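Long-range contacts in TATA-box-binding protein (Methanococcus jannaschii, PDB 2Z8U), which probably binds the TATA box promoter element near the transcription start and acts as a general factor in activating archaeal genes: residues I28-V33 with L61-S66; M35-A40 with K89-A94; I117-D122 with V152-S157. One frame throughout, in Å; residues are numbered along the deposited sequence.

Contact 1 of 3, residues I28-V33 with L61-S66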
loop_
_atom_site.group_PDB
_atom_site.type_symbol
_atom_site.label_atom_id
_atom_site.label_comp_id
_atom_site.label_asym_id
_atom_site.label_seq_id
_atom_site.Cartn_x
_atom_site.Cartn_y
_atom_site.Cartn_z
ATOM N N ILE B 28 0.619 -16.396 38.335
ATOM C CA ILE B 28 -0.620 -16.958 38.860
ATOM C C ILE B 28 -0.838 -18.352 38.283
ATOM O O ILE B 28 -0.739 -18.558 37.071
ATOM C CB ILE B 28 -1.852 -16.070 38.480
ATOM C CG1 ILE B 28 -1.584 -14.562 38.707
ATOM C CG2 ILE B 28 -3.134 -16.578 39.183
ATOM C CD1 ILE B 28 -2.185 -13.948 39.978
ATOM N N ASP B 29 -1.120 -19.308 39.161
ATOM C CA ASP B 29 -1.351 -20.686 38.740
ATOM C C ASP B 29 -2.792 -20.772 38.270
ATOM O O ASP B 29 -3.690 -20.934 39.077
ATOM C CB ASP B 29 -1.058 -21.615 39.932
ATOM C CG ASP B 29 -1.313 -23.085 39.657
ATOM O OD1 ASP B 29 -1.945 -23.478 38.646
ATOM O OD2 ASP B 29 -0.829 -23.871 40.503
ATOM N N LEU B 30 -3.012 -20.681 36.962
ATOM C CA LEU B 30 -4.395 -20.683 36.418
ATOM C C LEU B 30 -5.159 -22.011 36.578
ATOM O O LEU B 30 -6.393 -22.007 36.655
ATOM C CB LEU B 30 -4.389 -20.241 34.943
ATOM C CG LEU B 30 -3.875 -18.807 34.712
ATOM C CD1 LEU B 30 -3.892 -18.479 33.239
ATOM C CD2 LEU B 30 -4.704 -17.776 35.516
ATOM N N GLU B 31 -4.442 -23.135 36.616
ATOM C CA GLU B 31 -5.092 -24.417 36.919
ATOM C C GLU B 31 -5.800 -24.393 38.302
ATOM O O GLU B 31 -6.933 -24.857 38.432
ATOM C CB GLU B 31 -4.119 -25.594 36.805
ATOM C CG GLU B 31 -4.761 -26.941 37.222
ATOM C CD GLU B 31 -3.872 -28.148 37.001
ATOM O OE1 GLU B 31 -2.661 -27.963 36.714
ATOM O OE2 GLU B 31 -4.392 -29.289 37.109
ATOM N N GLU B 32 -5.133 -23.854 39.319
ATOM C CA GLU B 32 -5.731 -23.720 40.642
ATOM C C GLU B 32 -6.837 -22.663 40.679
ATOM O O GLU B 32 -7.817 -22.835 41.383
ATOM C CB GLU B 32 -4.663 -23.413 41.693
ATOM C CG GLU B 32 -3.836 -24.650 42.060
ATOM C CD GLU B 32 -2.986 -24.447 43.299
ATOM O OE1 GLU B 32 -2.953 -23.318 43.829
ATOM O OE2 GLU B 32 -2.346 -25.429 43.733
ATOM N N VAL B 33 -6.688 -21.578 39.917
ATOM C CA VAL B 33 -7.775 -20.572 39.782
ATOM C C VAL B 33 -9.019 -21.260 39.207
ATOM O O VAL B 33 -10.139 -21.103 39.720
ATOM C CB VAL B 33 -7.321 -19.361 38.911
ATOM C CG1 VAL B 33 -8.452 -18.372 38.681
ATOM C CG2 VAL B 33 -6.142 -18.642 39.560
ATOM N N LEU B 61 -14.232 -11.624 33.372
ATOM C CA LEU B 61 -12.822 -11.344 33.621
ATOM C C LEU B 61 -11.973 -12.302 32.803
ATOM O O LEU B 61 -12.323 -13.476 32.650
ATOM C CB LEU B 61 -12.492 -11.497 35.118
ATOM C CG LEU B 61 -13.157 -10.537 36.130
ATOM C CD1 LEU B 61 -14.473 -11.102 36.658
ATOM C CD2 LEU B 61 -12.225 -10.333 37.286
ATOM N N LEU B 62 -10.863 -11.788 32.284
ATOM C CA LEU B 62 -9.860 -12.576 31.611
ATOM C C LEU B 62 -8.608 -12.460 32.456
ATOM O O LEU B 62 -8.146 -11.345 32.740
ATOM C CB LEU B 62 -9.618 -12.062 30.185
ATOM C CG LEU B 62 -8.457 -12.643 29.352
ATOM C CD1 LEU B 62 -8.556 -14.143 29.147
ATOM C CD2 LEU B 62 -8.374 -11.925 28.004
ATOM N N ILE B 63 -8.116 -13.608 32.927
ATOM C CA ILE B 63 -6.974 -13.624 33.831
ATOM C C ILE B 63 -5.778 -14.342 33.198
ATOM O O ILE B 63 -5.913 -15.480 32.748
ATOM C CB ILE B 63 -7.307 -14.326 35.172
ATOM C CG1 ILE B 63 -8.610 -13.772 35.777
ATOM C CG2 ILE B 63 -6.105 -14.215 36.134
ATOM C CD1 ILE B 63 -9.066 -14.460 37.046
ATOM N N PHE B 64 -4.612 -13.696 33.222
ATOM C CA PHE B 64 -3.393 -14.294 32.671
ATOM C C PHE B 64 -2.427 -14.754 33.775
ATOM O O PHE B 64 -2.491 -14.265 34.901
ATOM C CB PHE B 64 -2.711 -13.283 31.742
ATOM C CG PHE B 64 -3.443 -13.058 30.441
ATOM C CD1 PHE B 64 -3.370 -14.004 29.412
ATOM C CD2 PHE B 64 -4.193 -11.916 30.243
ATOM C CE1 PHE B 64 -4.038 -13.801 28.199
ATOM C CE2 PHE B 64 -4.862 -11.693 29.026
ATOM C CZ PHE B 64 -4.778 -12.646 28.003
ATOM N N ARG B 65 -1.532 -15.689 33.438
ATOM C CA ARG B 65 -0.455 -16.129 34.336
ATOM C C ARG B 65 0.427 -14.948 34.819
ATOM O O ARG B 65 0.896 -14.951 35.940
ATOM C CB ARG B 65 0.407 -17.207 33.627
ATOM C CG ARG B 65 1.440 -17.922 34.492
ATOM C CD ARG B 65 1.846 -19.312 33.894
ATOM N NE ARG B 65 0.659 -20.147 33.634
ATOM C CZ ARG B 65 0.021 -20.898 34.544
ATOM N NH1 ARG B 65 0.458 -20.992 35.801
ATOM N NH2 ARG B 65 -1.063 -21.579 34.190
ATOM N N SER B 66 0.634 -13.949 33.968
ATOM C CA SER B 66 1.349 -12.703 34.341
ATOM C C SER B 66 0.693 -11.933 35.496
ATOM O O SER B 66 1.312 -11.064 36.103
ATOM C CB SER B 66 1.422 -11.765 33.139
ATOM O OG SER B 66 0.121 -11.255 32.838
HETATM O O HOH W 1 -0.881 -23.396 36.043
#
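R65 CG stands anti to its backbone N (chi1 -171°), and a bend at chi3 (-53°) lays the guanidinium along the backbone that leads into helix 30-36. There I28 O and L30 CG lie over one face of the flat group, while E31 N is near its plane at the edge. I28 O comes within 3.0 Å of R65 NH1, but the angle is too poor for a hydrogen bond, as expected for an oxygen placed over the face. The bond that does join the two backbones is I28 N to R65 O, at 2.8 Å and 158°, with the donor in the carbonyl plane on a lone pair. L30 CG lies anti to its own carbonyl carbon. This sends the isobutyl group obliquely across I63, with L30 CD1 3.6 Å from I63 O and L30 CD2 3.9 Å from I63 CG2. V33, one helical turn on, faces the same strand and also packs on L50 and L91. D29 is the N-cap of the helix: its OD1 accepts from E32 N at 3.3 Å, met from above the carboxylate plane. D29 OD1 also receives a hydrogen bond from a water at 2.8 Å, and that water accepts a weak one from R65 NH2 at 2.6 Å. R65 NH2 also has a weak hydrogen bond to Y42 OH. D29 OD1 and R65 NH1, 4.5 Å apart, are beyond salt-bridge range. The loop before helix 30-36 is therefore bonded to the loop after strand 59-63, and L30 packs on I63, while the arginine's charge meets the capping aspartate through water and probably adds a modest electrostatic attraction.

Contact 2 of 3, residues M35-A40 with K89-A94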
loop_
_atom_site.group_PDB
_atom_site.type_symbol
_atom_site.label_atom_id
_atom_site.label_comp_id
_atom_site.label_asym_id
_atom_site.label_seq_id
_atom_site.Cartn_x
_atom_site.Cartn_y
_atom_site.Cartn_z
ATOM N N MET B 35 -9.826 -24.328 39.503
ATOM C CA MET B 35 -10.377 -25.208 40.539
ATOM C C MET B 35 -11.331 -24.500 41.500
ATOM O O MET B 35 -12.168 -25.138 42.123
ATOM C CB MET B 35 -9.270 -25.850 41.361
ATOM C CG MET B 35 -8.474 -26.870 40.599
ATOM S SD MET B 35 -7.186 -27.507 41.666
ATOM C CE MET B 35 -6.459 -28.730 40.641
ATOM N N ILE B 36 -11.207 -23.196 41.636
ATOM C CA ILE B 36 -12.049 -22.545 42.637
ATOM C C ILE B 36 -13.062 -21.560 42.089
ATOM O O ILE B 36 -14.133 -21.402 42.676
ATOM C CB ILE B 36 -11.232 -21.922 43.784
ATOM C CG1 ILE B 36 -10.245 -20.910 43.233
ATOM C CG2 ILE B 36 -10.581 -23.040 44.656
ATOM C CD1 ILE B 36 -9.442 -20.168 44.266
ATOM N N LEU B 37 -12.754 -20.894 40.985
ATOM C CA LEU B 37 -13.754 -20.017 40.380
ATOM C C LEU B 37 -14.842 -20.819 39.687
ATOM O O LEU B 37 -14.558 -21.648 38.828
ATOM C CB LEU B 37 -13.135 -19.036 39.394
ATOM C CG LEU B 37 -12.087 -18.074 39.936
ATOM C CD1 LEU B 37 -11.725 -17.077 38.842
ATOM C CD2 LEU B 37 -12.578 -17.362 41.193
ATOM N N GLU B 38 -16.086 -20.556 40.066
ATOM C CA GLU B 38 -17.226 -21.090 39.331
ATOM C C GLU B 38 -17.356 -20.319 38.016
ATOM O O GLU B 38 -17.039 -19.130 37.963
ATOM C CB GLU B 38 -18.506 -20.974 40.162
ATOM C CG GLU B 38 -18.558 -21.906 41.384
ATOM C CD GLU B 38 -18.791 -23.372 41.036
ATOM O OE1 GLU B 38 -19.654 -23.663 40.172
ATOM O OE2 GLU B 38 -18.117 -24.244 41.646
ATOM N N ASN B 39 -17.791 -20.999 36.958
ATOM C CA ASN B 39 -17.996 -20.367 35.650
ATOM C C ASN B 39 -16.688 -20.070 34.919
ATOM O O ASN B 39 -16.641 -19.148 34.086
ATOM C CB ASN B 39 -18.791 -19.054 35.790
ATOM C CG ASN B 39 -20.168 -19.251 36.402
ATOM O OD1 ASN B 39 -20.702 -18.343 37.038
ATOM N ND2 ASN B 39 -20.749 -20.430 36.211
ATOM N N ALA B 40 -15.628 -20.817 35.242
ATOM C CA ALA B 40 -14.292 -20.555 34.687
ATOM C C ALA B 40 -14.055 -21.423 33.474
ATOM O O ALA B 40 -14.305 -22.639 33.506
ATOM C CB ALA B 40 -13.196 -20.800 35.730
ATOM N N LYS B 89 -10.466 -12.013 46.685
ATOM C CA LYS B 89 -10.745 -12.652 47.980
ATOM C C LYS B 89 -10.823 -14.172 47.853
ATOM O O LYS B 89 -10.272 -14.884 48.679
ATOM C CB LYS B 89 -12.022 -12.109 48.589
ATOM C CG LYS B 89 -12.409 -12.770 49.901
ATOM C CD LYS B 89 -13.572 -12.018 50.524
ATOM C CE LYS B 89 -13.877 -12.547 51.918
ATOM N NZ LYS B 89 -14.036 -14.021 51.976
ATOM N N GLU B 90 -11.517 -14.680 46.838
ATOM C CA GLU B 90 -11.582 -16.139 46.661
ATOM C C GLU B 90 -10.213 -16.742 46.457
ATOM O O GLU B 90 -9.867 -17.745 47.082
ATOM C CB GLU B 90 -12.447 -16.521 45.470
ATOM C CG GLU B 90 -13.913 -16.246 45.640
ATOM C CD GLU B 90 -14.634 -16.665 44.388
ATOM O OE1 GLU B 90 -14.716 -17.884 44.136
ATOM O OE2 GLU B 90 -15.087 -15.789 43.647
ATOM N N LEU B 91 -9.424 -16.132 45.573
ATOM C CA LEU B 91 -8.060 -16.624 45.318
ATOM C C LEU B 91 -7.185 -16.518 46.566
ATOM O O LEU B 91 -6.466 -17.471 46.904
ATOM C CB LEU B 91 -7.412 -15.910 44.108
ATOM C CG LEU B 91 -8.229 -15.826 42.801
ATOM C CD1 LEU B 91 -7.335 -15.194 41.710
ATOM C CD2 LEU B 91 -8.841 -17.137 42.328
ATOM N N LYS B 92 -7.268 -15.392 47.281
ATOM C CA LYS B 92 -6.553 -15.251 48.552
ATOM C C LYS B 92 -6.978 -16.339 49.550
ATOM O O LYS B 92 -6.135 -16.963 50.184
ATOM C CB LYS B 92 -6.742 -13.853 49.178
ATOM C CG LYS B 92 -6.261 -13.771 50.630
ATOM C CD LYS B 92 -6.359 -12.358 51.216
ATOM C CE LYS B 92 -5.855 -12.340 52.672
ATOM N NZ LYS B 92 -6.414 -11.183 53.436
ATOM N N ASP B 93 -8.289 -16.548 49.679
ATOM C CA ASP B 93 -8.836 -17.561 50.581
ATOM C C ASP B 93 -8.324 -18.948 50.195
ATOM O O ASP B 93 -8.025 -19.777 51.065
ATOM C CB ASP B 93 -10.368 -17.522 50.556
ATOM C CG ASP B 93 -10.937 -16.381 51.367
ATOM O OD1 ASP B 93 -10.152 -15.701 52.072
ATOM O OD2 ASP B 93 -12.166 -16.142 51.276
ATOM N N ALA B 94 -8.216 -19.184 48.885
ATOM C CA ALA B 94 -7.687 -20.435 48.349
ATOM C C ALA B 94 -6.191 -20.639 48.577
ATOM O O ALA B 94 -5.691 -21.736 48.380
ATOM C CB ALA B 94 -8.010 -20.577 46.869
HETATM O O HOH W 2 -16.712 -19.721 43.017
#
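I36 takes the less common first rotamer, with CG1 lying between its backbone N and carbonyl carbon (chi1 58°), and chi2 is extended, so CD1 is carried straight out toward the last turns of helix 77-94. I36 CD1 lies 3.6 Å from L91 CD2 and 3.7 Å from the carbonyl oxygen E90 O, the side chains of I36 and L91 crossing obliquely. L37 arrives by a different route. It does not start out pointing at the helix, but chi1 (-60°) sets CG beside the backbone N, and chi2 (-173°) extends CD1, which leaves the other branch turned to L91. L37 CD2 thereby lies 3.9 Å from L91 CD2, the two leucines meeting at about a right angle. L91 CD2 is thus shared by I36 and L37. The same L37 CD2 touches the carboxylate of E90, 3.7 Å from E90 OE1, where the glutamate chain is extended beyond CG. The polar link between the segments runs through one water: it donates to I36 O at 3.1 Å and to E90 OE1 at 2.9 Å, and accepts from E38 N at 3.1 Å. Three bonds thus fix the water and tie the E90 carboxylate to the backbone at I36 and E38, with no direct hydrogen bond between the segments. I36 packs further on I96, and L91 on I24 and V98. This is the packing of the short helix of the first TBP repeat, at its C-terminal end, against the last turns of the long helix 77-94, part of the helical layer on the convex side of the saddle-shaped TBP fold.

Contact 3 of 3, residues I117-D122 with V152-S157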
loop_
_atom_site.group_PDB
_atom_site.type_symbol
_atom_site.label_atom_id
_atom_site.label_comp_id
_atom_site.label_asym_id
_atom_site.label_seq_id
_atom_site.Cartn_x
_atom_site.Cartn_y
_atom_site.Cartn_z
ATOM N N ILE B 117 -32.195 16.076 18.117
ATOM C CA ILE B 117 -32.721 16.152 16.750
ATOM C C ILE B 117 -32.531 14.825 16.039
ATOM O O ILE B 117 -31.675 14.014 16.429
ATOM C CB ILE B 117 -32.064 17.294 15.911
ATOM C CG1 ILE B 117 -30.541 17.127 15.865
ATOM C CG2 ILE B 117 -32.438 18.671 16.474
ATOM C CD1 ILE B 117 -29.991 16.959 14.491
ATOM N N GLU B 118 -33.347 14.590 15.025
ATOM C CA GLU B 118 -33.192 13.438 14.148
ATOM C C GLU B 118 -32.334 13.859 12.951
ATOM O O GLU B 118 -32.828 14.533 12.041
ATOM C CB GLU B 118 -34.547 12.881 13.734
ATOM C CG GLU B 118 -35.415 12.437 14.913
ATOM C CD GLU B 118 -36.820 12.089 14.499
ATOM O OE1 GLU B 118 -37.174 12.275 13.311
ATOM O OE2 GLU B 118 -37.591 11.633 15.348
ATOM N N PRO B 119 -31.028 13.510 12.981
ATOM C CA PRO B 119 -30.062 14.020 11.999
ATOM C C PRO B 119 -30.273 13.495 10.584
ATOM O O PRO B 119 -30.754 12.366 10.393
ATOM C CB PRO B 119 -28.713 13.522 12.549
ATOM C CG PRO B 119 -29.050 12.332 13.326
ATOM C CD PRO B 119 -30.375 12.615 13.964
ATOM N N ASN B 120 -29.954 14.329 9.602
ATOM C CA ASN B 120 -29.922 13.894 8.207
ATOM C C ASN B 120 -28.536 13.312 7.982
ATOM O O ASN B 120 -27.574 14.038 7.716
ATOM C CB ASN B 120 -30.229 15.056 7.235
ATOM C CG ASN B 120 -30.377 14.599 5.778
ATOM O OD1 ASN B 120 -31.158 15.177 5.007
ATOM N ND2 ASN B 120 -29.620 13.594 5.387
ATOM N N LEU B 121 -28.435 11.996 8.131
ATOM C CA LEU B 121 -27.158 11.300 7.991
ATOM C C LEU B 121 -26.496 11.452 6.598
ATOM O O LEU B 121 -25.276 11.534 6.506
ATOM C CB LEU B 121 -27.308 9.832 8.408
ATOM C CG LEU B 121 -27.766 9.600 9.862
ATOM C CD1 LEU B 121 -27.827 8.117 10.183
ATOM C CD2 LEU B 121 -26.875 10.342 10.859
ATOM N N ASP B 122 -27.295 11.473 5.534
ATOM C CA ASP B 122 -26.763 11.698 4.179
ATOM C C ASP B 122 -26.086 13.068 4.063
ATOM O O ASP B 122 -25.009 13.181 3.486
ATOM C CB ASP B 122 -27.870 11.540 3.125
ATOM C CG ASP B 122 -28.312 10.092 2.966
ATOM O OD1 ASP B 122 -29.484 9.800 3.264
ATOM O OD2 ASP B 122 -27.476 9.240 2.572
ATOM N N VAL B 152 -17.225 7.473 16.994
ATOM C CA VAL B 152 -18.602 7.906 17.277
ATOM C C VAL B 152 -19.552 7.265 16.263
ATOM O O VAL B 152 -19.224 7.173 15.087
ATOM C CB VAL B 152 -18.732 9.445 17.207
ATOM C CG1 VAL B 152 -20.173 9.895 17.556
ATOM C CG2 VAL B 152 -17.715 10.118 18.158
ATOM N N LEU B 153 -20.684 6.776 16.742
ATOM C CA LEU B 153 -21.756 6.328 15.864
ATOM C C LEU B 153 -22.970 7.206 16.113
ATOM O O LEU B 153 -23.391 7.399 17.263
ATOM C CB LEU B 153 -22.115 4.868 16.126
ATOM C CG LEU B 153 -20.958 3.907 16.420
ATOM C CD1 LEU B 153 -21.521 2.598 16.935
ATOM C CD2 LEU B 153 -20.120 3.681 15.174
ATOM N N ILE B 154 -23.517 7.750 15.041
ATOM C CA ILE B 154 -24.680 8.621 15.130
ATOM C C ILE B 154 -25.833 7.964 14.396
ATOM O O ILE B 154 -25.692 7.608 13.220
ATOM C CB ILE B 154 -24.403 9.991 14.477
ATOM C CG1 ILE B 154 -23.181 10.667 15.124
ATOM C CG2 ILE B 154 -25.672 10.861 14.574
ATOM C CD1 ILE B 154 -22.643 11.901 14.380
ATOM N N PHE B 155 -26.974 7.846 15.071
ATOM C CA PHE B 155 -28.152 7.190 14.505
ATOM C C PHE B 155 -29.218 8.197 14.083
ATOM O O PHE B 155 -29.249 9.322 14.605
ATOM C CB PHE B 155 -28.686 6.142 15.493
ATOM C CG PHE B 155 -27.673 5.082 15.807
ATOM C CD1 PHE B 155 -27.463 4.036 14.912
ATOM C CD2 PHE B 155 -26.856 5.182 16.932
ATOM C CE1 PHE B 155 -26.482 3.069 15.152
ATOM C CE2 PHE B 155 -25.865 4.211 17.185
ATOM C CZ PHE B 155 -25.694 3.154 16.296
ATOM N N GLY B 156 -30.055 7.802 13.112
ATOM C CA GLY B 156 -31.140 8.671 12.597
ATOM C C GLY B 156 -32.115 9.093 13.690
ATOM O O GLY B 156 -32.818 10.098 13.563
ATOM N N SER B 157 -32.146 8.326 14.775
ATOM C CA SER B 157 -33.010 8.633 15.918
ATOM C C SER B 157 -32.518 9.864 16.697
ATOM O O SER B 157 -33.286 10.477 17.442
ATOM C CB SER B 157 -33.048 7.426 16.873
ATOM O OG SER B 157 -31.762 7.147 17.398
HETATM O O HOH W 3 -32.996 10.867 10.996
#
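Two side chains from the 117-122 segment, P119 and L121, meet I154 obliquely and share its CG2 branch: P119 CG and L121 CD2 each lie 3.9 Å from I154 CG2. L121 points toward the strand, its CG anti to the carbonyl carbon, so that L121 CD1 can also sit 3.7 Å from I154 O and 3.7 Å from G156 N, against the backbone where the strand ends. The proline ring comes in alongside the turn that follows, P119 CG lying 3.3 Å from F155 O. Touching parts of the two backbones run 124° apart end to end. No hydrogen bond passes directly between them, so they do not pair as strands do. This is the second repeat of the saddle-shaped TBP fold, where the start of helix 121-127 lies over the end of strand 149-154; L121 continues onto L141 and Y133, and I154 onto L141 and I182 of helix 168-183. An alanine in place of P119 would remove the ring carbons CG and CD and would probably lose the packing on I154 CG2 and on the carbonyls of F155 and G156. Farther out, E118 sets its CB 3.3 Å from G156 O, with its chain extended beyond CG. A single water donates to both P119 O, at 2.8 Å, and G156 O, at 2.7 Å, bridging the two carbonyls.

From the N terminus, the chain passes through 28-33 and 35-40 before reaching 61-66, which closes contact 1, and then 89-94, which closes contact 2; the two loops therefore cross. Both draw on helix 30-36, tying it to strand 59-63 and to helix 77-94. They also touch: V33 CG1 lies 3.9 Å from L91 CD2, and I63 CD1 4.1 Å from L37 CD1. Contact 3 follows in series and closes its own loop in the second repeat, its centre about 43 Å from that of contact 1. Offsetting by 91 residues relates the two, L30 matching L121 and I63 matching I154, on opposite sides of the chain's centre, reaching the same sheet.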